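Local coordinates for protein alpha-L-rhamnosidase (Aspergillus terreus, PDB 6GSZ) that probably hydrolyses alpha-L-rhamnosides, releasing their terminal non-reducing alpha-L-rhamnose residues, at residues 604-608 against 633-637; 610-614 against 629-633. One frame throughout, in Å; residues are numbered along the deposited sequence. Where two conformers were deposited one is given.

Both interactions join the same two helices, 598-619 and 623-644, which run antiparallel and are linked by a short turn. Their centres lie about 7 Å apart, and interaction 2 is the one nearer the turn. The helices close up on the way there: the CA-CA separation falls from 6.1 Å for L607-H633 in interaction 1 to 4.9 Å for A614-Y629 in interaction 2. H633 belongs to both, with L607 CD1 over one face of its imidazole and D611 OD1 over the opposite face; a bound calcium ion lies about 4 Å from its side chain. Protein-attached glycans reach interaction 2 at D611, M612, Y629 and W632, and H608 is also touched by sugar.

Interaction 1: residues 604-608 against 633-637; sequences AYLLH and HAKLT
Build 604-608 and 633-637 as regular alpha-helical turns that run antiparallel, 164° between their N-to-C directions, with the segment axes approaching to 10.1 Å. The register puts the CA atoms of L607 and H633 6.1 Å apart. L607 is the main contributor, burying more surface here than any other residue: with chi1 at -91°, off the usual wells, and chi2 m, its CD1 comes 3.9 Å from L636 CB and 3.4 Å from T637 OG1. The same methyl makes a CH-pi contact with H633, 4.0 Å from the ring centroid and 24° off the normal, while L607 O sits 3.2 Å from H633 CD2. This is side-chain packing between the two arms of a helical hairpin in the six-hairpin glycosidase domain, and no hydrogen bond crosses it. T637 OG1 instead donates to H633 O, 2.7 Å away, one turn back in its own helix. L606 (t, p) adds CD2 at 4.2 Å from CD1 of L636 (m, t). On another side of helix 598-619, Y605 and H608 both pack on the ring of F665.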
ATOM      1  N   ALA A 604       1.377 -13.120 -24.013  1.00 11.33           N
ATOM      2  CA  ALA A 604       2.687 -13.040 -23.327  1.00 11.63           C
ATOM      3  C   ALA A 604       2.480 -13.163 -21.813  1.00 10.69           C
ATOM      4  O   ALA A 604       3.187 -13.935 -21.145  1.00 11.41           O
ATOM      5  CB  ALA A 604       3.411 -11.784 -23.692  1.00 12.30           C
ATOM      6  N   TYR A 605       1.488 -12.411 -21.285  1.00 11.61           N
ATOM      7  CA  TYR A 605       1.211 -12.472 -19.868  1.00 10.83           C
ATOM      8  C   TYR A 605       0.606 -13.821 -19.404  1.00 10.41           C
ATOM      9  O   TYR A 605       0.834 -14.242 -18.254  1.00 11.26           O
ATOM     10  CB  TYR A 605       0.353 -11.287 -19.420  1.00 11.26           C
ATOM     11  CG  TYR A 605       1.162 -10.079 -19.053  1.00 10.74           C
ATOM     12  CD1 TYR A 605       1.573  -9.163 -20.015  1.00 10.29           C
ATOM     13  CD2 TYR A 605       1.558  -9.865 -17.744  1.00 11.99           C
ATOM     14  CE1 TYR A 605       2.304  -8.034 -19.683  1.00 10.80           C
ATOM     15  CE2 TYR A 605       2.308  -8.746 -17.403  1.00 11.95           C
ATOM     16  CZ  TYR A 605       2.686  -7.826 -18.369  1.00 10.86           C
ATOM     17  OH  TYR A 605       3.439  -6.725 -18.010  1.00 12.95           O
ATOM     18  N   LEU A 606      -0.121 -14.514 -20.300  1.00 10.67           N
ATOM     19  CA  LEU A 606      -0.591 -15.875 -20.004  0.50 11.11           C
ATOM     20  C   LEU A 606       0.617 -16.804 -19.808  1.00 11.09           C
ATOM     21  O   LEU A 606       0.631 -17.591 -18.865  1.00 12.62           O
ATOM     22  CB  LEU A 606      -1.520 -16.363 -21.123  0.50 11.76           C
ATOM     23  CG  LEU A 606      -1.727 -17.876 -21.209  0.50 13.48           C
ATOM     24  CD1 LEU A 606      -2.376 -18.418 -19.957  0.50 12.24           C
ATOM     25  CD2 LEU A 606      -2.518 -18.255 -22.448  0.50 13.44           C
ATOM     26  N   LEU A 607       1.591 -16.723 -20.711  1.00 11.76           N
ATOM     27  CA  LEU A 607       2.797 -17.529 -20.565  1.00 12.48           C
ATOM     28  C   LEU A 607       3.509 -17.175 -19.246  1.00 11.98           C
ATOM     29  O   LEU A 607       3.942 -18.050 -18.520  1.00 11.69           O
ATOM     30  CB  LEU A 607       3.710 -17.302 -21.767  1.00 13.15           C
ATOM     31  CG  LEU A 607       3.546 -18.243 -22.955  1.00 16.81           C
ATOM     32  CD1 LEU A 607       3.905 -19.647 -22.575  1.00 18.77           C
ATOM     33  CD2 LEU A 607       2.192 -18.256 -23.547  1.00 18.13           C
ATOM     34  N   HIS A 608       3.617 -15.868 -18.965  1.00 11.25           N
ATOM     35  CA  HIS A 608       4.283 -15.413 -17.735  1.00 11.00           C
ATOM     36  C   HIS A 608       3.558 -15.978 -16.492  1.00 11.61           C
ATOM     37  O   HIS A 608       4.194 -16.434 -15.513  1.00 11.79           O
ATOM     38  CB  HIS A 608       4.407 -13.891 -17.720  1.00 12.38           C
ATOM     39  CG  HIS A 608       5.039 -13.363 -16.501  1.00 12.92           C
ATOM     40  ND1 HIS A 608       6.294 -13.752 -16.092  1.00 14.26           N
ATOM     41  CD2 HIS A 608       4.608 -12.418 -15.652  1.00 13.95           C
ATOM     42  CE1 HIS A 608       6.601 -13.071 -14.991  1.00 13.39           C
ATOM     43  NE2 HIS A 608       5.567 -12.217 -14.723  1.00 14.45           N
ATOM     44  N   HIS A 633       3.477 -24.547 -20.220  1.00 13.77           N
ATOM     45  CA  HIS A 633       4.295 -23.414 -20.632  1.00 13.28           C
ATOM     46  C   HIS A 633       5.049 -23.738 -21.935  1.00 15.99           C
ATOM     47  O   HIS A 633       5.128 -22.909 -22.836  1.00 15.23           O
ATOM     48  CB  HIS A 633       5.222 -23.002 -19.502  1.00 14.76           C
ATOM     49  CG  HIS A 633       6.014 -21.795 -19.795  1.00 14.21           C
ATOM     50  ND1 HIS A 633       7.241 -21.822 -20.397  1.00 20.01           N
ATOM     51  CD2 HIS A 633       5.771 -20.499 -19.517  1.00 14.66           C
ATOM     52  CE1 HIS A 633       7.695 -20.584 -20.492  1.00 20.40           C
ATOM     53  NE2 HIS A 633       6.804 -19.745 -19.966  1.00 14.87           N
ATOM     54  N   ALA A 634       5.616 -24.954 -22.033  1.00 15.07           N
ATOM     55  CA  ALA A 634       6.360 -25.294 -23.226  1.00 16.61           C
ATOM     56  C   ALA A 634       5.427 -25.367 -24.438  1.00 16.30           C
ATOM     57  O   ALA A 634       5.762 -24.847 -25.500  1.00 18.71           O
ATOM     58  CB  ALA A 634       7.090 -26.606 -23.012  1.00 18.44           C
ATOM     59  N   LYS A 635       4.244 -25.985 -24.280  1.00 15.58           N
ATOM     60  CA  LYS A 635       3.317 -26.125 -25.407  1.00 17.14           C
ATOM     61  C   LYS A 635       2.797 -24.753 -25.849  1.00 16.25           C
ATOM     62  O   LYS A 635       2.716 -24.447 -27.057  1.00 17.56           O
ATOM     63  CB  LYS A 635       2.191 -27.107 -25.071  1.00 19.32           C
ATOM     64  CG  LYS A 635       2.615 -28.569 -24.912  1.00 27.91           C
ATOM     65  CD  LYS A 635       3.334 -29.178 -26.090  1.00 42.54           C
ATOM     66  N   LEU A 636       2.484 -23.889 -24.883  1.00 14.99           N
ATOM     67  CA  LEU A 636       1.957 -22.583 -25.219  1.00 15.01           C
ATOM     68  C   LEU A 636       3.029 -21.613 -25.714  1.00 14.59           C
ATOM     69  O   LEU A 636       2.722 -20.677 -26.436  1.00 16.00           O
ATOM     70  CB  LEU A 636       1.201 -21.978 -24.039  1.00 15.56           C
ATOM     71  CG  LEU A 636      -0.046 -22.731 -23.603  1.00 17.53           C
ATOM     72  CD1 LEU A 636      -0.680 -22.024 -22.417  1.00 20.45           C
ATOM     73  CD2 LEU A 636      -1.041 -22.812 -24.737  1.00 21.48           C
ATOM     74  N   THR A 637       4.302 -21.859 -25.369  1.00 14.56           N
ATOM     75  CA  THR A 637       5.366 -21.077 -25.923  1.00 15.66           C
ATOM     76  C   THR A 637       5.412 -21.298 -27.458  1.00 16.18           C
ATOM     77  O   THR A 637       5.552 -20.348 -28.239  1.00 16.19           O
ATOM     78  CB  THR A 637       6.705 -21.409 -25.268  1.00 18.29           C
ATOM     79  OG1 THR A 637       6.747 -20.969 -23.910  1.00 19.31           O
ATOM     80  CG2 THR A 637       7.833 -20.755 -26.021  1.00 20.29           C
TER

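Interaction 2: residues 610-614 against 629-633; sequences TDMLA and YTEWH. With NAG (2-acetamido-2-deoxy-beta-D-glucopyranose), chain D; NAG (2-acetamido-2-deoxy-beta-D-glucopyranose), chain C.
Near the turn of the helical hairpin made by 598-619 and 623-644, with a glycan by each arm, 610-614 and 629-633 pack as antiparallel helices. The segment axes approach to 8.6 Å at 159°; CA atoms pair at 5.9 Å for T610-H633 and 4.9 Å for A614-Y629, a closeness the small A614 allows, its CB 3.8 Å from Y629 CB. L613 (t, p) lays CD2 over the face of the Y629 ring, 3.5 Å from the centroid and 14° off the normal. The Y629 hydroxyl is hydrogen-bonded to D560 and K556 of helix 545-562. T610, chi1 m, directs CG2 to 3.4 Å from Y629 O and 3.9 Å from H633 CB, its OG1 bonded back to L606 O. D611 CB lies 3.6 Å from H633 CD2, and D611 OD2 accepts a 2.9 Å hydrogen bond from N2 of NAG chain C. Y629 CE1 and W632 NE1 each lie 3.4 Å from O5 of NAG chain D. Such paired antiparallel helices are the repeating unit of the (alpha/alpha)6 barrel of six-hairpin glycosidases.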
ATOM      1  N   THR A 610       1.745 -18.665 -16.344  1.00 11.67           N
ATOM      2  CA  THR A 610       1.940 -20.105 -16.310  1.00 11.67           C
ATOM      3  C   THR A 610       3.320 -20.450 -15.730  1.00 11.31           C
ATOM      4  O   THR A 610       3.438 -21.409 -14.932  1.00 12.30           O
ATOM      5  CB  THR A 610       1.721 -20.721 -17.714  1.00 11.26           C
ATOM      6  OG1 THR A 610       0.439 -20.280 -18.196  1.00 12.64           O
ATOM      7  CG2 THR A 610       1.807 -22.233 -17.703  1.00 13.69           C
ATOM      8  N   ASP A 611       4.318 -19.637 -16.112  1.00 11.67           N
ATOM      9  CA  ASP A 611       5.689 -19.802 -15.636  1.00 12.25           C
ATOM     10  C   ASP A 611       5.754 -19.540 -14.116  1.00 12.14           C
ATOM     11  O   ASP A 611       6.281 -20.343 -13.315  1.00 13.14           O
ATOM     12  CB  ASP A 611       6.573 -18.821 -16.378  1.00 13.79           C
ATOM     13  CG  ASP A 611       8.063 -18.986 -16.176  1.00 17.67           C
ATOM     14  OD1 ASP A 611       8.511 -20.128 -16.057  1.00 22.67           O
ATOM     15  OD2 ASP A 611       8.753 -17.950 -16.216  1.00 21.31           O
ATOM     16  N   MET A 612       5.115 -18.432 -13.688  1.00 11.95           N
ATOM     17  CA  MET A 612       5.091 -18.098 -12.266  1.00 12.15           C
ATOM     18  C   MET A 612       4.385 -19.205 -11.484  1.00 11.69           C
ATOM     19  O   MET A 612       4.838 -19.582 -10.370  1.00 13.09           O
ATOM     20  CB  MET A 612       4.407 -16.762 -11.979  1.00 11.32           C
ATOM     21  CG  MET A 612       5.245 -15.535 -12.350  1.00 12.24           C
ATOM     22  SD  MET A 612       4.475 -13.992 -11.839  1.00 13.09           S
ATOM     23  CE  MET A 612       3.050 -13.847 -12.916  1.00 13.46           C
ATOM     24  N   LEU A 613       3.285 -19.728 -12.031  1.00 11.33           N
ATOM     25  CA  LEU A 613       2.530 -20.766 -11.319  1.00 12.47           C
ATOM     26  C   LEU A 613       3.347 -22.082 -11.221  1.00 12.86           C
ATOM     27  O   LEU A 613       3.305 -22.742 -10.195  1.00 12.63           O
ATOM     28  CB  LEU A 613       1.152 -20.957 -11.974  1.00 13.48           C
ATOM     29  CG  LEU A 613       0.231 -21.965 -11.264  1.00 13.62           C
ATOM     30  CD1 LEU A 613      -0.058 -21.552  -9.814  1.00 13.82           C
ATOM     31  CD2 LEU A 613      -1.051 -22.100 -12.068  1.00 13.98           C
ATOM     32  N   ALA A 614       4.081 -22.444 -12.279  1.00 12.45           N
ATOM     33  CA  ALA A 614       5.010 -23.581 -12.228  1.00 13.40           C
ATOM     34  C   ALA A 614       6.000 -23.373 -11.077  1.00 11.41           C
ATOM     35  O   ALA A 614       6.226 -24.287 -10.293  1.00 12.74           O
ATOM     36  CB  ALA A 614       5.737 -23.761 -13.538  1.00 13.50           C
ATOM     37  N   TYR A 629       2.375 -27.388 -15.169  1.00 12.66           N
ATOM     38  CA  TYR A 629       2.498 -26.008 -15.682  1.00 13.54           C
ATOM     39  C   TYR A 629       3.760 -25.808 -16.504  1.00 12.86           C
ATOM     40  O   TYR A 629       3.753 -25.023 -17.450  1.00 14.31           O
ATOM     41  CB  TYR A 629       2.337 -25.000 -14.543  1.00 13.52           C
ATOM     42  CG  TYR A 629       0.954 -25.065 -13.926  1.00 13.15           C
ATOM     43  CD1 TYR A 629      -0.181 -24.895 -14.708  1.00 12.83           C
ATOM     44  CD2 TYR A 629       0.772 -25.385 -12.592  1.00 13.07           C
ATOM     45  CE1 TYR A 629      -1.462 -25.058 -14.185  1.00 13.39           C
ATOM     46  CE2 TYR A 629      -0.495 -25.518 -12.035  1.00 14.65           C
ATOM     47  CZ  TYR A 629      -1.611 -25.398 -12.854  1.00 13.24           C
ATOM     48  OH  TYR A 629      -2.862 -25.534 -12.323  1.00 14.84           O
ATOM     49  N   THR A 630       4.827 -26.575 -16.187  1.00 13.07           N
ATOM     50  CA  THR A 630       6.026 -26.562 -17.012  1.00 13.84           C
ATOM     51  C   THR A 630       5.679 -27.051 -18.431  1.00 12.26           C
ATOM     52  O   THR A 630       6.135 -26.439 -19.454  1.00 15.22           O
ATOM     53  CB  THR A 630       7.139 -27.373 -16.339  1.00 15.27           C
ATOM     54  OG1 THR A 630       7.496 -26.751 -15.104  1.00 16.16           O
ATOM     55  CG2 THR A 630       8.387 -27.489 -17.186  1.00 18.83           C
ATOM     56  N   GLU A 631       4.902 -28.133 -18.505  1.00 13.87           N
ATOM     57  CA  GLU A 631       4.447 -28.762 -19.780  0.50 15.32           C
ATOM     58  C   GLU A 631       3.591 -27.762 -20.574  1.00 14.83           C
ATOM     59  O   GLU A 631       3.751 -27.559 -21.779  1.00 15.57           O
ATOM     60  CB  GLU A 631       3.667 -30.058 -19.499  0.50 16.83           C
ATOM     61  CG  GLU A 631       4.554 -31.230 -19.059  0.50 20.52           C
ATOM     62  CD  GLU A 631       3.892 -32.511 -18.555  0.50 28.97           C
ATOM     63  OE1 GLU A 631       2.635 -32.661 -18.687  0.50 28.65           O
ATOM     64  OE2 GLU A 631       4.644 -33.379 -18.019  0.50 34.04           O
ATOM     65  N   TRP A 632       2.588 -27.192 -19.899  1.00 13.35           N
ATOM     66  CA  TRP A 632       1.695 -26.197 -20.539  1.00 14.74           C
ATOM     67  C   TRP A 632       2.511 -25.002 -21.027  1.00 13.19           C
ATOM     68  O   TRP A 632       2.283 -24.497 -22.127  1.00 13.88           O
ATOM     69  CB  TRP A 632       0.596 -25.724 -19.574  1.00 14.00           C
ATOM     70  CG  TRP A 632      -0.595 -26.622 -19.525  1.00 14.44           C
ATOM     71  CD1 TRP A 632      -0.742 -27.816 -18.890  1.00 16.80           C
ATOM     72  CD2 TRP A 632      -1.824 -26.411 -20.227  1.00 15.89           C
ATOM     73  NE1 TRP A 632      -1.974 -28.357 -19.149  1.00 16.61           N
ATOM     74  CE2 TRP A 632      -2.656 -27.519 -19.967  1.00 16.51           C
ATOM     75  CE3 TRP A 632      -2.304 -25.369 -21.021  1.00 17.59           C
ATOM     76  CZ2 TRP A 632      -3.955 -27.618 -20.480  1.00 18.07           C
ATOM     77  CZ3 TRP A 632      -3.576 -25.474 -21.532  1.00 19.22           C
ATOM     78  CH2 TRP A 632      -4.380 -26.581 -21.268  1.00 18.70           C
ATOM     79  N   HIS A 633       3.477 -24.547 -20.220  1.00 13.77           N
ATOM     80  CA  HIS A 633       4.295 -23.414 -20.632  1.00 13.28           C
ATOM     81  C   HIS A 633       5.049 -23.738 -21.935  1.00 15.99           C
ATOM     82  O   HIS A 633       5.128 -22.909 -22.836  1.00 15.23           O
ATOM     83  CB  HIS A 633       5.222 -23.002 -19.502  1.00 14.76           C
ATOM     84  CG  HIS A 633       6.014 -21.795 -19.795  1.00 14.21           C
ATOM     85  ND1 HIS A 633       7.241 -21.822 -20.397  1.00 20.01           N
ATOM     86  CD2 HIS A 633       5.771 -20.499 -19.517  1.00 14.66           C
ATOM     87  CE1 HIS A 633       7.695 -20.584 -20.492  1.00 20.40           C
ATOM     88  NE2 HIS A 633       6.804 -19.745 -19.966  1.00 14.87           N
TER
HETATM   89  C1  NAG D   1      -2.822 -28.498 -15.542  1.00 17.06           C
HETATM   90  C2  NAG D   1      -3.774 -28.797 -14.339  1.00 16.05           C
HETATM   91  C3  NAG D   1      -5.221 -28.864 -14.830  1.00 16.06           C
HETATM   92  C4  NAG D   1      -5.553 -27.611 -15.663  1.00 16.10           C
HETATM   93  C5  NAG D   1      -4.492 -27.274 -16.681  1.00 14.34           C
HETATM   94  C6  NAG D   1      -4.689 -25.903 -17.331  1.00 15.03           C
HETATM   95  C7  NAG D   1      -2.711 -30.008 -12.542  1.00 20.34           C
HETATM   96  C8  NAG D   1      -2.387 -31.320 -11.910  1.00 23.27           C
HETATM   97  N2  NAG D   1      -3.449 -30.019 -13.646  1.00 18.79           N
HETATM   98  O3  NAG D   1      -6.107 -28.995 -13.711  1.00 18.42           O
HETATM   99  O4  NAG D   1      -6.744 -27.815 -16.448  1.00 16.07           O
HETATM  100  O5  NAG D   1      -3.152 -27.291 -16.119  1.00 15.25           O
HETATM  101  O6  NAG D   1      -4.281 -24.828 -16.455  1.00 14.69           O
HETATM  102  O7  NAG D   1      -2.237 -28.951 -12.069  1.00 18.75           O
HETATM  103  C1  NAG C   1      10.888 -19.906 -13.117  1.00 18.97           C
HETATM  104  C2  NAG C   1      11.402 -18.531 -13.501  1.00 19.08           C
HETATM  105  C3  NAG C   1      12.322 -18.638 -14.728  1.00 22.42           C
HETATM  106  C4  NAG C   1      13.387 -19.688 -14.487  1.00 25.58           C
HETATM  107  C5  NAG C   1      12.753 -20.998 -14.036  1.00 25.94           C
HETATM  108  C6  NAG C   1      13.780 -22.074 -13.696  1.00 29.14           C
HETATM  109  C7  NAG C   1      10.127 -16.484 -13.139  1.00 24.86           C
HETATM  110  C8  NAG C   1       8.910 -15.709 -13.560  1.00 26.30           C
HETATM  111  N2  NAG C   1      10.303 -17.650 -13.755  1.00 18.94           N
HETATM  112  O3  NAG C   1      12.922 -17.364 -14.963  1.00 25.44           O
HETATM  113  O4  NAG C   1      14.034 -19.912 -15.757  1.00 29.57           O
HETATM  114  O5  NAG C   1      11.972 -20.742 -12.859  1.00 21.63           O
HETATM  115  O6  NAG C   1      14.659 -21.646 -12.624  1.00 32.73           O
HETATM  116  O7  NAG C   1      10.874 -16.088 -12.270  1.00 30.76           O